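Local coordinates for acyl-CoA dehydrogenase domain protein Tcur3483 (Thermomonospora curvata, PDB 6WY9) that probably oxidises the CH-CH bond of an acyl-type substrate as an FAD-dependent flavoprotein of the acyl-CoA dehydrogenase family, at residues Gln344-Arg358 against Val365-Gly377. Numbering follows the deposited sequence.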
loop_
_atom_site.group_PDB
_atom_site.type_symbol
_atom_site.label_atom_id
_atom_site.label_comp_id
_atom_site.label_asym_id
_atom_site.label_seq_id
_atom_site.Cartn_x
_atom_site.Cartn_y
_atom_site.Cartn_z
ATOM N N GLN A 344 -3.336 -12.412 7.121
ATOM C CA GLN A 344 -2.698 -13.689 6.822
ATOM C C GLN A 344 -1.238 -13.500 6.439
ATOM O O GLN A 344 -0.378 -14.242 6.913
ATOM C CB GLN A 344 -3.469 -14.431 5.713
ATOM C CG GLN A 344 -4.820 -14.991 6.242
ATOM C CD GLN A 344 -5.889 -15.227 5.165
ATOM O OE1 GLN A 344 -5.636 -15.054 3.965
ATOM N NE2 GLN A 344 -7.114 -15.593 5.603
ATOM N N ARG A 345 -0.941 -12.544 5.539
ATOM C CA ARG A 345 0.448 -12.319 5.129
ATOM C C ARG A 345 1.289 -11.940 6.325
ATOM O O ARG A 345 2.400 -12.439 6.512
ATOM C CB ARG A 345 0.557 -11.177 4.103
ATOM C CG ARG A 345 0.066 -11.498 2.682
ATOM C CD ARG A 345 0.069 -10.205 1.823
ATOM N NE ARG A 345 1.412 -9.602 1.701
ATOM C CZ ARG A 345 1.780 -8.908 0.632
ATOM N NH1 ARG A 345 0.932 -8.762 -0.377
ATOM N NH2 ARG A 345 2.969 -8.355 0.558
ATOM N N THR A 346 0.751 -11.040 7.147
ATOM C CA THR A 346 1.523 -10.424 8.212
ATOM C C THR A 346 1.812 -11.422 9.330
ATOM O O THR A 346 2.945 -11.512 9.797
ATOM C CB THR A 346 0.772 -9.197 8.748
ATOM O OG1 THR A 346 0.543 -8.267 7.685
ATOM C CG2 THR A 346 1.599 -8.518 9.850
ATOM N N LEU A 347 0.796 -12.195 9.755
ATOM C CA LEU A 347 0.986 -13.205 10.792
ATOM C C LEU A 347 1.922 -14.313 10.328
ATOM O O LEU A 347 2.690 -14.844 11.144
ATOM C CB LEU A 347 -0.351 -13.839 11.255
ATOM C CG LEU A 347 -1.353 -12.892 11.963
ATOM C CD1 LEU A 347 -2.672 -13.646 12.337
ATOM C CD2 LEU A 347 -0.744 -12.152 13.240
ATOM N N THR A 348 1.862 -14.687 9.043
ATOM C CA THR A 348 2.812 -15.653 8.514
ATOM C C THR A 348 4.256 -15.156 8.705
ATOM O O THR A 348 5.147 -15.921 9.109
ATOM C CB THR A 348 2.510 -15.927 7.018
ATOM O OG1 THR A 348 1.267 -16.633 6.903
ATOM C CG2 THR A 348 3.608 -16.814 6.394
ATOM N N GLY A 349 4.518 -13.894 8.362
ATOM C CA GLY A 349 5.847 -13.342 8.605
ATOM C C GLY A 349 6.254 -13.444 10.069
ATOM O O GLY A 349 7.379 -13.841 10.385
ATOM N N ILE A 350 5.332 -13.118 10.983
ATOM C CA ILE A 350 5.664 -13.157 12.414
ATOM C C ILE A 350 6.008 -14.568 12.858
ATOM O O ILE A 350 6.835 -14.769 13.765
ATOM C CB ILE A 350 4.502 -12.574 13.248
ATOM C CG1 ILE A 350 4.390 -11.052 12.947
ATOM C CG2 ILE A 350 4.711 -12.908 14.766
ATOM C CD1 ILE A 350 3.035 -10.380 13.530
ATOM N N LEU A 351 5.380 -15.569 12.244
ATOM C CA LEU A 351 5.652 -16.948 12.598
ATOM C C LEU A 351 7.039 -17.413 12.165
ATOM O O LEU A 351 7.458 -18.489 12.594
ATOM C CB LEU A 351 4.569 -17.866 11.995
ATOM C CG LEU A 351 3.154 -17.708 12.555
ATOM C CD1 LEU A 351 2.211 -18.758 11.902
ATOM C CD2 LEU A 351 3.165 -17.945 14.054
ATOM N N GLY A 352 7.767 -16.641 11.356
ATOM C CA GLY A 352 9.120 -17.078 11.067
ATOM C C GLY A 352 9.151 -18.357 10.248
ATOM O O GLY A 352 8.257 -18.645 9.435
ATOM N N ALA A 353 10.181 -19.166 10.516
ATOM C CA ALA A 353 10.428 -20.372 9.742
ATOM C C ALA A 353 9.233 -21.332 9.789
ATOM O O ALA A 353 8.967 -22.038 8.811
ATOM C CB ALA A 353 11.700 -21.062 10.265
ATOM N N ALA A 354 8.511 -21.376 10.915
ATOM C CA ALA A 354 7.317 -22.215 11.003
ATOM C C ALA A 354 6.144 -21.690 10.166
ATOM O O ALA A 354 5.198 -22.443 9.905
ATOM C CB ALA A 354 6.880 -22.343 12.466
ATOM N N GLY A 355 6.186 -20.431 9.731
ATOM C CA GLY A 355 5.123 -19.886 8.897
ATOM C C GLY A 355 4.873 -20.677 7.612
ATOM O O GLY A 355 3.776 -20.591 7.034
ATOM N N ARG A 356 5.854 -21.465 7.167
ATOM C CA ARG A 356 5.736 -22.177 5.910
ATOM C C ARG A 356 5.362 -23.641 6.083
ATOM O O ARG A 356 5.343 -24.387 5.095
ATOM C CB ARG A 356 7.050 -22.068 5.121
ATOM C CG ARG A 356 8.172 -23.024 5.631
ATOM C CD ARG A 356 9.474 -22.693 4.880
ATOM N NE ARG A 356 9.927 -21.368 5.326
ATOM C CZ ARG A 356 11.207 -21.021 5.473
ATOM N NH1 ARG A 356 12.182 -21.887 5.170
ATOM N NH2 ARG A 356 11.506 -19.798 5.929
ATOM N N ILE A 357 5.047 -24.084 7.286
ATOM C CA ILE A 357 4.819 -25.510 7.510
ATOM C C ILE A 357 3.319 -25.778 7.422
ATOM O O ILE A 357 2.521 -25.094 8.076
ATOM C CB ILE A 357 5.402 -25.965 8.860
ATOM C CG1 ILE A 357 6.916 -25.633 8.932
ATOM C CG2 ILE A 357 5.117 -27.459 9.087
ATOM C CD1 ILE A 357 7.626 -26.208 10.210
ATOM N N ARG A 358 2.940 -26.730 6.557
ATOM C CA ARG A 358 1.549 -27.098 6.336
ATOM C C ARG A 358 0.953 -27.814 7.565
ATOM O O ARG A 358 1.680 -28.410 8.367
ATOM C CB ARG A 358 1.434 -28.004 5.091
ATOM C CG ARG A 358 1.573 -27.230 3.730
ATOM C CD ARG A 358 1.728 -28.138 2.498
ATOM N NE ARG A 358 1.765 -27.281 1.321
ATOM C CZ ARG A 358 0.713 -27.031 0.539
ATOM N NH1 ARG A 358 -0.451 -27.644 0.775
ATOM N NH2 ARG A 358 0.838 -26.205 -0.506
ATOM N N VAL A 365 2.746 -24.449 13.480
ATOM C CA VAL A 365 2.318 -23.654 14.633
ATOM C C VAL A 365 0.821 -23.431 14.514
ATOM O O VAL A 365 0.311 -23.150 13.419
ATOM C CB VAL A 365 3.079 -22.316 14.729
ATOM C CG1 VAL A 365 4.481 -22.549 15.265
ATOM C CG2 VAL A 365 3.217 -21.739 13.364
ATOM N N LEU A 366 0.117 -23.566 15.637
ATOM C CA LEU A 366 -1.327 -23.399 15.632
ATOM C C LEU A 366 -1.935 -24.333 14.591
ATOM O O LEU A 366 -2.819 -23.954 13.818
ATOM C CB LEU A 366 -1.699 -21.927 15.378
ATOM C CG LEU A 366 -1.163 -20.949 16.450
ATOM C CD1 LEU A 366 -1.324 -19.451 16.036
ATOM C CD2 LEU A 366 -1.831 -21.221 17.817
ATOM N N ALA A 367 -1.416 -25.571 14.552
ATOM C CA ALA A 367 -1.858 -26.630 13.646
ATOM C C ALA A 367 -1.766 -26.227 12.166
ATOM O O ALA A 367 -2.469 -26.796 11.338
ATOM C CB ALA A 367 -3.289 -27.092 13.976
ATOM N N GLY A 368 -0.914 -25.259 11.806
ATOM C CA GLY A 368 -0.787 -24.822 10.420
ATOM C C GLY A 368 -1.952 -24.006 9.895
ATOM O O GLY A 368 -2.054 -23.815 8.677
ATOM N N GLN A 369 -2.836 -23.518 10.776
ATOM C CA GLN A 369 -4.073 -22.876 10.321
ATOM C C GLN A 369 -3.800 -21.626 9.492
ATOM O O GLN A 369 -4.523 -21.335 8.530
ATOM C CB GLN A 369 -4.943 -22.502 11.528
ATOM C CG GLN A 369 -5.539 -23.688 12.214
ATOM C CD GLN A 369 -6.341 -23.225 13.416
ATOM O OE1 GLN A 369 -7.518 -22.877 13.297
ATOM N NE2 GLN A 369 -5.689 -23.162 14.562
ATOM N N ILE A 370 -2.835 -20.821 9.911
ATOM C CA ILE A 370 -2.587 -19.576 9.185
ATOM C C ILE A 370 -1.931 -19.876 7.845
ATOM O O ILE A 370 -2.194 -19.200 6.837
ATOM C CB ILE A 370 -1.740 -18.621 10.034
ATOM C CG1 ILE A 370 -2.576 -18.160 11.257
ATOM C CG2 ILE A 370 -1.297 -17.397 9.161
ATOM C CD1 ILE A 370 -1.746 -17.588 12.425
ATOM N N GLU A 371 -1.072 -20.894 7.811
ATOM C CA GLU A 371 -0.546 -21.342 6.527
ATOM C C GLU A 371 -1.690 -21.780 5.598
ATOM O O GLU A 371 -1.743 -21.372 4.434
ATOM C CB GLU A 371 0.461 -22.462 6.754
ATOM C CG GLU A 371 1.345 -22.776 5.533
ATOM C CD GLU A 371 0.623 -23.573 4.466
ATOM O OE1 GLU A 371 -0.248 -24.412 4.820
ATOM O OE2 GLU A 371 0.954 -23.375 3.268
ATOM N N GLN A 372 -2.612 -22.629 6.081
ATOM C CA GLN A 372 -3.684 -23.069 5.188
ATOM C C GLN A 372 -4.658 -21.930 4.832
ATOM O O GLN A 372 -5.084 -21.809 3.667
ATOM C CB GLN A 372 -4.435 -24.260 5.786
ATOM C CG GLN A 372 -5.632 -24.657 4.904
ATOM C CD GLN A 372 -6.189 -25.997 5.282
ATOM O OE1 GLN A 372 -6.167 -26.365 6.449
ATOM N NE2 GLN A 372 -6.680 -26.753 4.299
ATOM N N LEU A 373 -4.961 -21.041 5.793
ATOM C CA LEU A 373 -5.880 -19.928 5.522
ATOM C C LEU A 373 -5.295 -18.952 4.519
ATOM O O LEU A 373 -6.042 -18.349 3.751
ATOM C CB LEU A 373 -6.246 -19.187 6.827
ATOM C CG LEU A 373 -7.304 -19.923 7.682
ATOM C CD1 LEU A 373 -7.411 -19.330 9.091
ATOM C CD2 LEU A 373 -8.692 -19.941 6.994
ATOM N N SER A 374 -3.971 -18.754 4.530
ATOM C CA SER A 374 -3.334 -17.957 3.480
ATOM C C SER A 374 -3.621 -18.507 2.089
ATOM O O SER A 374 -3.688 -17.737 1.121
ATOM C CB SER A 374 -1.815 -17.932 3.661
ATOM O OG SER A 374 -1.462 -17.237 4.834
ATOM N N ARG A 375 -3.717 -19.827 1.955
ATOM C CA ARG A 375 -3.997 -20.393 0.640
ATOM C C ARG A 375 -5.474 -20.338 0.289
ATOM O O ARG A 375 -5.830 -20.667 -0.848
ATOM C CB ARG A 375 -3.499 -21.850 0.560
ATOM C CG ARG A 375 -1.997 -21.996 0.797
ATOM C CD ARG A 375 -1.602 -23.451 0.675
ATOM N NE ARG A 375 -1.581 -24.145 1.965
ATOM C CZ ARG A 375 -2.361 -25.181 2.291
ATOM N NH1 ARG A 375 -3.308 -25.636 1.438
ATOM N NH2 ARG A 375 -2.207 -25.738 3.496
ATOM N N GLN A 376 -6.332 -19.952 1.241
ATOM C CA GLN A 376 -7.768 -19.834 0.992
ATOM C C GLN A 376 -8.248 -18.391 0.935
ATOM O O GLN A 376 -9.177 -18.092 0.173
ATOM C CB GLN A 376 -8.580 -20.584 2.070
ATOM C CG GLN A 376 -8.152 -21.985 2.323
ATOM C CD GLN A 376 -8.950 -22.630 3.445
ATOM O OE1 GLN A 376 -9.702 -21.954 4.139
ATOM N NE2 GLN A 376 -8.790 -23.936 3.625
ATOM N N GLY A 377 -7.640 -17.487 1.731
ATOM C CA GLY A 377 -8.072 -16.086 1.745
ATOM C C GLY A 377 -8.109 -15.446 0.369
ATOM O O GLY A 377 -8.910 -14.536 0.111
HETATM O O HOH W 1 -3.744 -14.944 1.864
HETATM O O HOH W 2 2.689 -23.574 10.407
#
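Arg358 lays its guanidinium flat on that of Arg375, the two centres 4.0 Å apart and the planes inclined by 27°, with Arg358 NH1 over the middle of the Arg375 group. Such a pairing of like charges is probably eased by an anion nearby, and Glu371 supplies one. Arg375 grips that carboxylate side-on, NH2 to OE1 at 2.7 Å and NE to OE2 at 3.0 Å, and the OE1 bond lies in the guanidinium plane and uses the syn lone pair. Glu371 CG stands anti to the backbone N (chi1 -165°) and the chain then bends at chi2, bringing the acid beside the aliphatic part of Arg358, where CG lies 3.5 Å from OE1. Replacing Arg375 by an alanine removes both bonds and would probably leave Glu371 without its salt-bridge partner and Arg358 without a flat group to lie on.

Farther along, packing is apolar. Ile370 CD1 reaches Leu347 CD1 at 4.1 Å and Leu351 CD1, while Val365 CG2 presses tightly on Leu351 CD1, at 3.5 Å, and CG1 meets Ala354 CB. At the other end the amide of Gln344 lies against Leu373 O; a water donates to both Gln344 OE1 and Ser374 O. A second water joins Ala354 O and Ile357 O to Val365 N.

The axes of helical segments 344-350 and 369-377 come within 9.5 Å and run near antiparallel, at 151°, as a helical hairpin in the C-terminal acyl-CoA dehydrogenase domain, with helix 263-286 also touching Val365, Ile370 and Leu373. Arg358 NH2 bonds to the backbone of the chain of another protein and Glu371 OE2 to one of its polar side chains, so the stacked charges belong to an interface between two different proteins, where the carboxylate probably offsets the crowding of two arginines.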